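Local coordinates for protein acetyl transferase (Salmonella typhimurium, PDB 1S7N) that probably transfers an acetyl group from acetyl-CoA to the N-terminal residue of ribosomal protein L7/L12, as a GNAT-family N-acetyltransferase, at residues A19-V24 and E53-V58; L85-I90 and A97-W102; K136-N141 and D168-N173. All blocks are in the same frame, centred on the assembly; numbering follows the deposited sequence.

Contact 1. Residues A19-V24 and E53-V58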
# COMPACT_ATOMS: atom_id res chain seq x y z
N ALA B 19 -11.67 17.66 2.17
CA ALA B 19 -12.87 17.32 1.40
C ALA B 19 -14.03 17.11 2.33
O ALA B 19 -13.90 16.54 3.44
CB ALA B 19 -12.65 16.01 0.59
N ASP B 20 -15.19 17.59 1.90
CA ASP B 20 -16.37 17.35 2.71
C ASP B 20 -17.52 17.15 1.75
O ASP B 20 -17.36 17.34 0.55
CB ASP B 20 -16.63 18.51 3.69
CG ASP B 20 -17.09 19.81 2.99
OD1 ASP B 20 -17.61 19.77 1.84
OD2 ASP B 20 -16.95 20.88 3.63
N GLU B 21 -18.68 16.79 2.27
CA GLU B 21 -19.86 16.52 1.42
C GLU B 21 -20.27 17.64 0.52
O GLU B 21 -20.79 17.42 -0.59
CB GLU B 21 -21.05 16.14 2.29
CG GLU B 21 -20.77 14.87 3.06
CD GLU B 21 -21.49 13.60 2.52
OE1 GLU B 21 -21.88 13.48 1.29
OE2 GLU B 21 -21.65 12.69 3.38
N SER B 22 -20.07 18.85 0.99
CA SER B 22 -20.45 19.97 0.15
C SER B 22 -19.53 20.12 -1.10
O SER B 22 -19.85 20.85 -2.05
CB SER B 22 -20.40 21.26 0.98
OG SER B 22 -19.09 21.81 1.04
N HIS B 23 -18.36 19.47 -1.11
CA HIS B 23 -17.50 19.60 -2.30
C HIS B 23 -17.87 18.66 -3.49
O HIS B 23 -17.38 18.83 -4.60
CB HIS B 23 -16.03 19.30 -1.97
CG HIS B 23 -15.42 20.24 -1.00
ND1 HIS B 23 -14.70 19.80 0.08
CD2 HIS B 23 -15.43 21.60 -0.94
CE1 HIS B 23 -14.28 20.85 0.77
NE2 HIS B 23 -14.71 21.94 0.17
N VAL B 24 -18.72 17.67 -3.24
CA VAL B 24 -18.98 16.69 -4.26
C VAL B 24 -19.43 17.18 -5.60
O VAL B 24 -18.77 16.91 -6.58
CB VAL B 24 -19.87 15.61 -3.69
CG1 VAL B 24 -20.48 14.71 -4.84
CG2 VAL B 24 -19.04 14.79 -2.70
N GLU B 53 -21.99 8.23 -7.45
CA GLU B 53 -20.91 7.31 -7.19
C GLU B 53 -19.73 8.10 -6.72
O GLU B 53 -19.02 7.67 -5.86
CB GLU B 53 -20.53 6.50 -8.43
CG GLU B 53 -21.50 5.37 -8.74
CD GLU B 53 -21.68 4.36 -7.57
OE1 GLU B 53 -20.65 3.92 -6.97
OE2 GLU B 53 -22.86 4.01 -7.25
N THR B 54 -19.49 9.27 -7.31
CA THR B 54 -18.35 10.10 -6.85
C THR B 54 -18.56 10.41 -5.37
O THR B 54 -17.58 10.46 -4.60
CB THR B 54 -18.28 11.44 -7.63
OG1 THR B 54 -18.09 11.17 -9.03
CG2 THR B 54 -17.15 12.35 -7.13
N ARG B 55 -19.82 10.63 -4.96
CA ARG B 55 -20.08 10.94 -3.55
C ARG B 55 -19.65 9.79 -2.64
O ARG B 55 -19.06 10.01 -1.57
CB ARG B 55 -21.58 11.27 -3.31
CG ARG B 55 -21.88 11.77 -1.91
CD ARG B 55 -23.35 12.41 -1.82
NE ARG B 55 -23.57 13.58 -2.71
CZ ARG B 55 -23.21 14.82 -2.38
NH1 ARG B 55 -22.63 15.05 -1.19
NH2 ARG B 55 -23.40 15.83 -3.23
N LYS B 56 -19.94 8.55 -3.06
CA LYS B 56 -19.57 7.41 -2.22
C LYS B 56 -18.07 7.42 -2.02
O LYS B 56 -17.57 7.26 -0.92
CB LYS B 56 -20.03 6.09 -2.86
CG LYS B 56 -21.52 5.84 -2.67
CD LYS B 56 -22.17 4.98 -3.78
CE LYS B 56 -22.24 3.53 -3.36
NZ LYS B 56 -22.76 3.39 -1.95
N HIS B 57 -17.35 7.65 -3.08
CA HIS B 57 -15.91 7.66 -2.94
C HIS B 57 -15.43 8.72 -1.98
O HIS B 57 -14.64 8.41 -1.11
CB HIS B 57 -15.24 7.77 -4.31
CG HIS B 57 -15.38 6.51 -5.12
ND1 HIS B 57 -16.52 6.21 -5.85
CD2 HIS B 57 -14.59 5.41 -5.22
CE1 HIS B 57 -16.42 5.00 -6.37
NE2 HIS B 57 -15.26 4.49 -6.00
N VAL B 58 -15.92 9.95 -2.10
CA VAL B 58 -15.49 11.02 -1.19
C VAL B 58 -15.88 10.70 0.25
O VAL B 58 -15.13 10.94 1.22
CB VAL B 58 -16.16 12.34 -1.59
CG1 VAL B 58 -15.93 13.37 -0.56
CG2 VAL B 58 -15.60 12.82 -2.84

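Contact 2. Residues L85-I90 and A97-W102. With COA (coenzyme A), chain F.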
# COMPACT_ATOMS: atom_id res chain seq x y z
N LEU B 85 -5.13 17.01 -3.81
CA LEU B 85 -3.86 16.59 -3.23
C LEU B 85 -4.28 15.69 -2.05
O LEU B 85 -5.06 16.10 -1.16
CB LEU B 85 -3.03 17.77 -2.74
CG LEU B 85 -1.77 17.52 -1.90
CD1 LEU B 85 -0.83 16.55 -2.59
CD2 LEU B 85 -1.02 18.87 -1.56
N SER B 86 -3.76 14.49 -2.05
CA SER B 86 -4.13 13.50 -1.06
C SER B 86 -3.03 12.66 -0.48
O SER B 86 -1.93 12.55 -1.05
CB SER B 86 -5.05 12.49 -1.71
OG SER B 86 -6.26 13.08 -2.17
N PHE B 87 -3.30 12.08 0.67
CA PHE B 87 -2.38 11.01 1.08
C PHE B 87 -3.28 9.79 0.78
O PHE B 87 -4.29 9.59 1.47
CB PHE B 87 -2.03 11.06 2.56
CG PHE B 87 -1.08 12.20 2.91
CD1 PHE B 87 0.02 12.48 2.10
CD2 PHE B 87 -1.30 12.96 4.06
CE1 PHE B 87 0.90 13.51 2.44
CE2 PHE B 87 -0.41 14.04 4.43
CZ PHE B 87 0.68 14.30 3.62
N ASN B 88 -2.97 9.02 -0.25
CA ASN B 88 -3.81 7.84 -0.57
C ASN B 88 -3.84 6.91 0.65
O ASN B 88 -4.81 6.23 0.89
CB ASN B 88 -3.26 7.05 -1.76
CG ASN B 88 -3.04 7.93 -3.00
OD1 ASN B 88 -1.97 7.87 -3.66
ND2 ASN B 88 -4.01 8.75 -3.30
N ALA B 89 -2.77 6.86 1.41
CA ALA B 89 -2.75 6.04 2.62
C ALA B 89 -1.69 6.58 3.56
O ALA B 89 -0.64 7.16 3.12
CB ALA B 89 -2.43 4.53 2.32
N ILE B 90 -1.99 6.42 4.84
CA ILE B 90 -1.07 6.79 5.90
C ILE B 90 -0.78 5.50 6.70
O ILE B 90 -1.68 4.74 6.93
CB ILE B 90 -1.67 7.82 6.81
CG1 ILE B 90 -1.84 9.13 6.03
CG2 ILE B 90 -0.67 8.11 8.00
CD1 ILE B 90 -2.64 10.17 6.81
N ALA B 97 3.42 8.26 4.50
CA ALA B 97 2.24 8.49 3.76
C ALA B 97 2.59 8.51 2.24
O ALA B 97 3.70 8.93 1.85
CB ALA B 97 1.57 9.78 4.19
N TYR B 98 1.65 8.00 1.43
CA TYR B 98 1.77 7.94 -0.00
C TYR B 98 0.86 9.04 -0.52
O TYR B 98 -0.34 9.10 -0.19
CB TYR B 98 1.31 6.58 -0.58
CG TYR B 98 2.04 5.43 0.02
CD1 TYR B 98 1.67 4.93 1.28
CD2 TYR B 98 3.15 4.89 -0.59
CE1 TYR B 98 2.42 3.90 1.90
CE2 TYR B 98 3.91 3.88 0.01
CZ TYR B 98 3.53 3.40 1.26
OH TYR B 98 4.31 2.44 1.92
N ILE B 99 1.45 9.86 -1.36
CA ILE B 99 0.85 11.01 -1.97
C ILE B 99 0.21 10.76 -3.33
O ILE B 99 0.73 10.00 -4.12
CB ILE B 99 1.93 12.08 -2.16
CG1 ILE B 99 2.37 12.57 -0.80
CG2 ILE B 99 1.44 13.24 -3.09
CD1 ILE B 99 3.76 13.21 -0.85
N GLY B 100 -0.89 11.44 -3.58
CA GLY B 100 -1.53 11.35 -4.89
C GLY B 100 -1.99 12.75 -5.23
O GLY B 100 -2.34 13.48 -4.32
N TYR B 101 -2.04 13.11 -6.50
CA TYR B 101 -2.52 14.45 -6.92
C TYR B 101 -2.83 14.59 -8.42
O TYR B 101 -2.28 13.86 -9.28
CB TYR B 101 -1.48 15.59 -6.55
CG TYR B 101 -0.03 15.31 -6.99
CD1 TYR B 101 0.34 15.28 -8.34
CD2 TYR B 101 0.96 14.95 -6.04
CE1 TYR B 101 1.65 14.84 -8.73
CE2 TYR B 101 2.27 14.53 -6.42
CZ TYR B 101 2.60 14.46 -7.79
OH TYR B 101 3.84 13.96 -8.19
N TRP B 102 -3.65 15.60 -8.70
CA TRP B 102 -3.96 16.02 -10.04
C TRP B 102 -4.52 17.42 -9.93
O TRP B 102 -5.06 17.83 -8.89
CB TRP B 102 -4.94 15.06 -10.75
CG TRP B 102 -6.29 14.94 -10.08
CD1 TRP B 102 -6.68 13.98 -9.16
CD2 TRP B 102 -7.48 15.67 -10.41
NE1 TRP B 102 -8.03 14.07 -8.94
CE2 TRP B 102 -8.54 15.08 -9.70
CE3 TRP B 102 -7.73 16.76 -11.24
CZ2 TRP B 102 -9.85 15.55 -9.80
CZ3 TRP B 102 -9.05 17.24 -11.34
CH2 TRP B 102 -10.09 16.63 -10.62
N1A COA F . 6.91 27.06 -7.68
C2A COA F . 7.26 26.03 -8.50
N3A COA F . 7.07 25.97 -9.84
C4A COA F . 6.48 27.08 -10.42
C5A COA F . 6.09 28.19 -9.65
C6A COA F . 6.34 28.16 -8.22
N6A COA F . 5.96 29.23 -7.49
N7A COA F . 5.51 29.19 -10.44
C8A COA F . 5.50 28.72 -11.65
N9A COA F . 6.07 27.46 -11.65
C1B COA F . 6.14 26.58 -12.85
C2B COA F . 7.39 25.73 -13.01
O2B COA F . 8.28 26.48 -13.81
C3B COA F . 6.88 24.60 -13.84
O3B COA F . 6.76 25.04 -15.18
P3B COA F . 6.98 24.03 -16.45
O7A COA F . 6.21 24.74 -17.54
O8A COA F . 6.49 22.65 -16.15
O9A COA F . 8.48 24.04 -16.66
C4B COA F . 5.50 24.36 -13.24
O4B COA F . 5.02 25.65 -12.87
C5B COA F . 5.34 23.33 -12.10
O5B COA F . 4.05 23.45 -11.50
P1A COA F . 3.50 22.35 -10.38
O1A COA F . 4.63 21.84 -9.54
O2A COA F . 2.40 23.00 -9.68
O3A COA F . 2.96 21.14 -11.27
P2A COA F . 2.21 21.19 -12.68
O4A COA F . 1.40 22.39 -12.88
O5A COA F . 3.16 20.93 -13.75
O6A COA F . 1.24 19.91 -12.68
CBP COA F . 0.62 17.62 -12.28
CCP COA F . 1.79 18.62 -12.37
CDP COA F . 1.20 16.15 -12.26
CEP COA F . -0.18 17.91 -10.94
CAP COA F . -0.33 17.84 -13.49
OAP COA F . 0.41 17.73 -14.73
C9P COA F . -1.53 16.93 -13.50
O9P COA F . -2.49 17.12 -12.77
N8P COA F . -1.29 15.80 -14.19
C7P COA F . -2.34 14.90 -14.59
C6P COA F . -2.63 13.88 -13.45
C5P COA F . -1.38 13.18 -12.99
O5P COA F . -0.47 12.95 -13.73
N4P COA F . -1.25 13.09 -11.62
C3P COA F . -0.09 12.44 -10.99
C2P COA F . -0.06 10.89 -11.16
S1P COA F . 1.31 10.20 -10.19

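Contact 3. Residues K136-N141 and D168-N173. With COA (coenzyme A), chain F.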
# COMPACT_ATOMS: atom_id res chain seq x y z
N LYS B 136 4.67 7.80 -5.81
CA LYS B 136 4.91 6.77 -6.80
C LYS B 136 4.39 7.38 -8.08
O LYS B 136 3.29 7.98 -8.11
CB LYS B 136 4.12 5.51 -6.52
CG LYS B 136 4.51 4.79 -5.20
CD LYS B 136 3.49 3.65 -5.01
CE LYS B 136 3.71 2.81 -3.79
NZ LYS B 136 2.36 2.11 -3.52
N CYS B 137 5.14 7.30 -9.16
CA CYS B 137 4.57 7.81 -10.39
C CYS B 137 5.17 7.10 -11.53
O CYS B 137 6.33 6.71 -11.47
CB CYS B 137 4.76 9.32 -10.52
SG CYS B 137 6.46 9.83 -10.61
N ARG B 138 4.38 6.89 -12.57
CA ARG B 138 4.90 6.19 -13.76
C ARG B 138 6.24 6.78 -14.30
O ARG B 138 6.42 7.99 -14.38
CB ARG B 138 3.86 6.24 -14.89
CG ARG B 138 2.81 5.09 -14.79
CD ARG B 138 2.02 5.05 -16.06
NE ARG B 138 1.54 6.39 -16.23
CZ ARG B 138 1.80 7.19 -17.24
NH1 ARG B 138 2.54 6.80 -18.26
NH2 ARG B 138 1.37 8.44 -17.15
N VAL B 139 7.17 5.92 -14.69
CA VAL B 139 8.39 6.44 -15.27
C VAL B 139 8.08 7.44 -16.46
O VAL B 139 8.77 8.43 -16.60
CB VAL B 139 9.34 5.27 -15.74
CG1 VAL B 139 10.43 5.80 -16.63
CG2 VAL B 139 10.00 4.57 -14.54
N ASP B 140 7.06 7.20 -17.28
CA ASP B 140 6.76 8.12 -18.37
C ASP B 140 5.80 9.23 -18.05
O ASP B 140 5.24 9.85 -18.97
CB ASP B 140 6.29 7.45 -19.71
CG ASP B 140 5.92 5.95 -19.59
OD1 ASP B 140 4.89 5.60 -18.93
OD2 ASP B 140 6.66 5.11 -20.20
N ASN B 141 5.56 9.49 -16.77
CA ASN B 141 4.68 10.60 -16.48
C ASN B 141 5.68 11.72 -16.23
O ASN B 141 6.27 11.81 -15.13
CB ASN B 141 3.87 10.37 -15.24
CG ASN B 141 2.88 11.47 -15.01
OD1 ASN B 141 3.19 12.66 -15.19
ND2 ASN B 141 1.67 11.09 -14.59
N ASP B 168 -1.76 -1.23 -20.84
CA ASP B 168 -0.40 -1.69 -20.64
C ASP B 168 0.08 -1.52 -19.18
O ASP B 168 -0.41 -0.63 -18.46
CB ASP B 168 0.48 -0.89 -21.56
CG ASP B 168 1.71 -1.63 -21.98
OD1 ASP B 168 1.89 -2.82 -21.56
OD2 ASP B 168 2.48 -1.01 -22.75
N TYR B 169 1.03 -2.35 -18.75
CA TYR B 169 1.60 -2.26 -17.40
C TYR B 169 2.85 -1.38 -17.47
O TYR B 169 3.75 -1.68 -18.21
CB TYR B 169 1.92 -3.67 -16.89
CG TYR B 169 0.67 -4.51 -16.77
CD1 TYR B 169 -0.22 -4.29 -15.73
CD2 TYR B 169 0.33 -5.45 -17.72
CE1 TYR B 169 -1.43 -5.00 -15.63
CE2 TYR B 169 -0.90 -6.19 -17.61
CZ TYR B 169 -1.76 -5.95 -16.56
OH TYR B 169 -2.99 -6.61 -16.40
N HIS B 170 2.91 -0.29 -16.70
CA HIS B 170 4.03 0.66 -16.77
C HIS B 170 4.92 0.60 -15.56
O HIS B 170 4.42 0.26 -14.50
CB HIS B 170 3.49 2.08 -16.88
CG HIS B 170 2.57 2.27 -18.05
ND1 HIS B 170 1.37 1.60 -18.17
CD2 HIS B 170 2.68 3.06 -19.15
CE1 HIS B 170 0.78 1.96 -19.30
NE2 HIS B 170 1.56 2.84 -19.92
N ASP B 171 6.22 0.90 -15.74
CA ASP B 171 7.18 0.91 -14.64
C ASP B 171 6.89 2.14 -13.78
O ASP B 171 6.45 3.16 -14.30
CB ASP B 171 8.61 0.99 -15.14
CG ASP B 171 9.00 -0.25 -15.96
OD1 ASP B 171 8.23 -1.24 -15.98
OD2 ASP B 171 10.10 -0.23 -16.55
N VAL B 172 7.19 2.03 -12.47
CA VAL B 172 6.86 3.12 -11.54
C VAL B 172 8.03 3.54 -10.69
O VAL B 172 8.60 2.75 -9.94
CB VAL B 172 5.67 2.66 -10.61
CG1 VAL B 172 5.24 3.80 -9.51
CG2 VAL B 172 4.49 2.27 -11.49
N ASN B 173 8.40 4.79 -10.82
CA ASN B 173 9.45 5.30 -9.97
C ASN B 173 8.89 5.46 -8.56
O ASN B 173 7.70 5.82 -8.35
CB ASN B 173 9.90 6.67 -10.45
CG ASN B 173 10.79 6.57 -11.63
OD1 ASN B 173 11.43 5.52 -11.80
ND2 ASN B 173 10.86 7.61 -12.44
N1A COA F . 6.91 27.06 -7.68
C2A COA F . 7.26 26.03 -8.50
N3A COA F . 7.07 25.97 -9.84
C4A COA F . 6.48 27.08 -10.42
C5A COA F . 6.09 28.19 -9.65
C6A COA F . 6.34 28.16 -8.22
N6A COA F . 5.96 29.23 -7.49
N7A COA F . 5.51 29.19 -10.44
C8A COA F . 5.50 28.72 -11.65
N9A COA F . 6.07 27.46 -11.65
C1B COA F . 6.14 26.58 -12.85
C2B COA F . 7.39 25.73 -13.01
O2B COA F . 8.28 26.48 -13.81
C3B COA F . 6.88 24.60 -13.84
O3B COA F . 6.76 25.04 -15.18
P3B COA F . 6.98 24.03 -16.45
O7A COA F . 6.21 24.74 -17.54
O8A COA F . 6.49 22.65 -16.15
O9A COA F . 8.48 24.04 -16.66
C4B COA F . 5.50 24.36 -13.24
O4B COA F . 5.02 25.65 -12.87
C5B COA F . 5.34 23.33 -12.10
O5B COA F . 4.05 23.45 -11.50
P1A COA F . 3.50 22.35 -10.38
O1A COA F . 4.63 21.84 -9.54
O2A COA F . 2.40 23.00 -9.68
O3A COA F . 2.96 21.14 -11.27
P2A COA F . 2.21 21.19 -12.68
O4A COA F . 1.40 22.39 -12.88
O5A COA F . 3.16 20.93 -13.75
O6A COA F . 1.24 19.91 -12.68
CBP COA F . 0.62 17.62 -12.28
CCP COA F . 1.79 18.62 -12.37
CDP COA F . 1.20 16.15 -12.26
CEP COA F . -0.18 17.91 -10.94
CAP COA F . -0.33 17.84 -13.49
OAP COA F . 0.41 17.73 -14.73
C9P COA F . -1.53 16.93 -13.50
O9P COA F . -2.49 17.12 -12.77
N8P COA F . -1.29 15.80 -14.19
C7P COA F . -2.34 14.90 -14.59
C6P COA F . -2.63 13.88 -13.45
C5P COA F . -1.38 13.18 -12.99
O5P COA F . -0.47 12.95 -13.73
N4P COA F . -1.25 13.09 -11.62
C3P COA F . -0.09 12.44 -10.99
C2P COA F . -0.06 10.89 -11.16
S1P COA F . 1.31 10.20 -10.19
O HOH W 1 11.32 8.85 -15.36

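Contact 1. Residues A19-V24 and E53-V58
R55 NH1 is gripped by two oxygens of one residue, the carboxylate OE1 and the backbone O of E21. In this GNAT-fold acetyltransferase the pair ties the loop between strand 14-18 and helix 24-38 to the side of helix 51-67. The salt bridge, 3.0 Å from R55 NH1 to E21 OE1, is flat: carboxylate and guanidinium planes lie 16° apart, and OE1 accepts through its anti lone pair, almost exactly in the guanidinium plane. The second bond, R55 NH1 to E21 O at 3.1 Å, is tilted from both the carbonyl and the guanidinium planes. E21 OE1 is also hydrogen-bonded to Q59, one turn further along helix 51-67, so its carboxylate is held by two side chains of that helix. R55 runs out with CG anti to the backbone N (chi1 -173°) and folds at chi3, which swings the guanidinium back over V24. There one face of the group rests on the valine, with V24 CG1 3.5 Å from R55 NH2. The loop has its own brace, a bond from D20 N to H23 ND1 of 2.9 Å. Beyond the polar pair, toward V58, the contact turns apolar and buried: V24 and V58 slide past each other in opposite directions, V58 also packs on L27, and V24 CG2 comes to 3.9 Å from V58 CB.

Contact 2. Residues L85-I90 and A97-W102
A beta bulge between F87 and A89 shifts the register of strand 80-91 against strand 96-103 by one: F87 pairs with I99, A89 already with Y98. Y98 faces both sides of the irregularity: its N donates to A89 O at 3.0 Å, nearly in line with that carbonyl, while its O takes a weak, bent bond from N88 N, and F87 CA approaches it as well. Before the bulge the antiparallel pairing is regular, and S86 and G100 form a hydrogen-bonded pair through both their N and O atoms. The N88 side chain turns back across the strand, and its amide lies beside G100, with OD1 3.7 Å from G100 CA. On the buried face F87 and I99 lie side by side and point the same way; I99 CG1 meets the ring at its edge, 3.7 Å from F87 CE1. A97 CB sits over one face of the same ring in a CH-pi contact, 4.0 Å from the centroid. L120 of helix 112-127 adjoins F87 and L85. The Y101 ring stands along the pantetheine arm, CE1 3.7 Å from coenzyme A C3P; its edge is near L85 CD1, and its OH bonds to S144. Y101 O accepts from coenzyme A N4P at 2.7 Å where strands 96-103 and 132-138 separate, and the pantetheine arm runs strand-like into that opening, the cofactor site characteristic of the GNAT fold.

Contact 3. Residues K136-N141 and D168-N173
The H170 ring has D140 OD1 at its edge, near the ring plane and 3.4 Å from H170 CD2, while R138 CD approaches it obliquely, 3.5 Å from H170 CG. Both flat partners stand almost upright to the imidazole, the carboxylate at 86° and the guanidinium at 88°, and H170 CD2 in turn lies at the guanidinium edge. R138 and H170 run side by side in the same direction; the arginine's bend at chi3 (-53°) brings NH1 to D140 OD1 at 2.7 Å, a salt bridge whose hydrogen bond is weak and bent. H170 ND1 is bonded to E163 O. The backbones join as antiparallel strands: C137 and N173 form a hydrogen-bonded pair, and V139 N reaches D171 O at 2.9 Å in a nearly straight bond. The V139 and N173 side chains cross at about a right angle, V139 CG2 lying 3.2 Å from N173 OD1, while N173 ND2 bonds to N145. V172 CG1 packs on K136 CB, 3.6 Å away. C137 has been seen covalently linked to coenzyme A, but here its SG stays 5.2 Å from coenzyme A S1P; N141 ND2 donates to coenzyme A O5P at 3.0 Å. A type I turn from R138 to N141 leads from strand 132-138 into helix 142-150, which N141 N-caps, its OD1 accepting from S144 N; strand 168-178 lies between strands 132-138 and 154-165.

Contacts 2 and 3 share one mixed sheet and one ligand. Strands 96-103 and 132-138 are parallel neighbours, and the two contacts touch where Y98 CD2 packs 3.9 Å from K136 CE. Their centres lie 16 Å apart, and the pantetheine arm of coenzyme A is held from both, by the Y101 carbonyl and by N141. The nearest side-chain atoms of Y101 and C137 are about 5 Å apart. Contact 1 lies away from the coenzyme A sites, with nearest atoms about 8 Å from contact 2 and about 17 Å from contact 3. It joins the loop ahead of helix 24-38 to helix 51-67, and L27, L30, V31 and L38 of helix 24-38 touch W102 of contact 2.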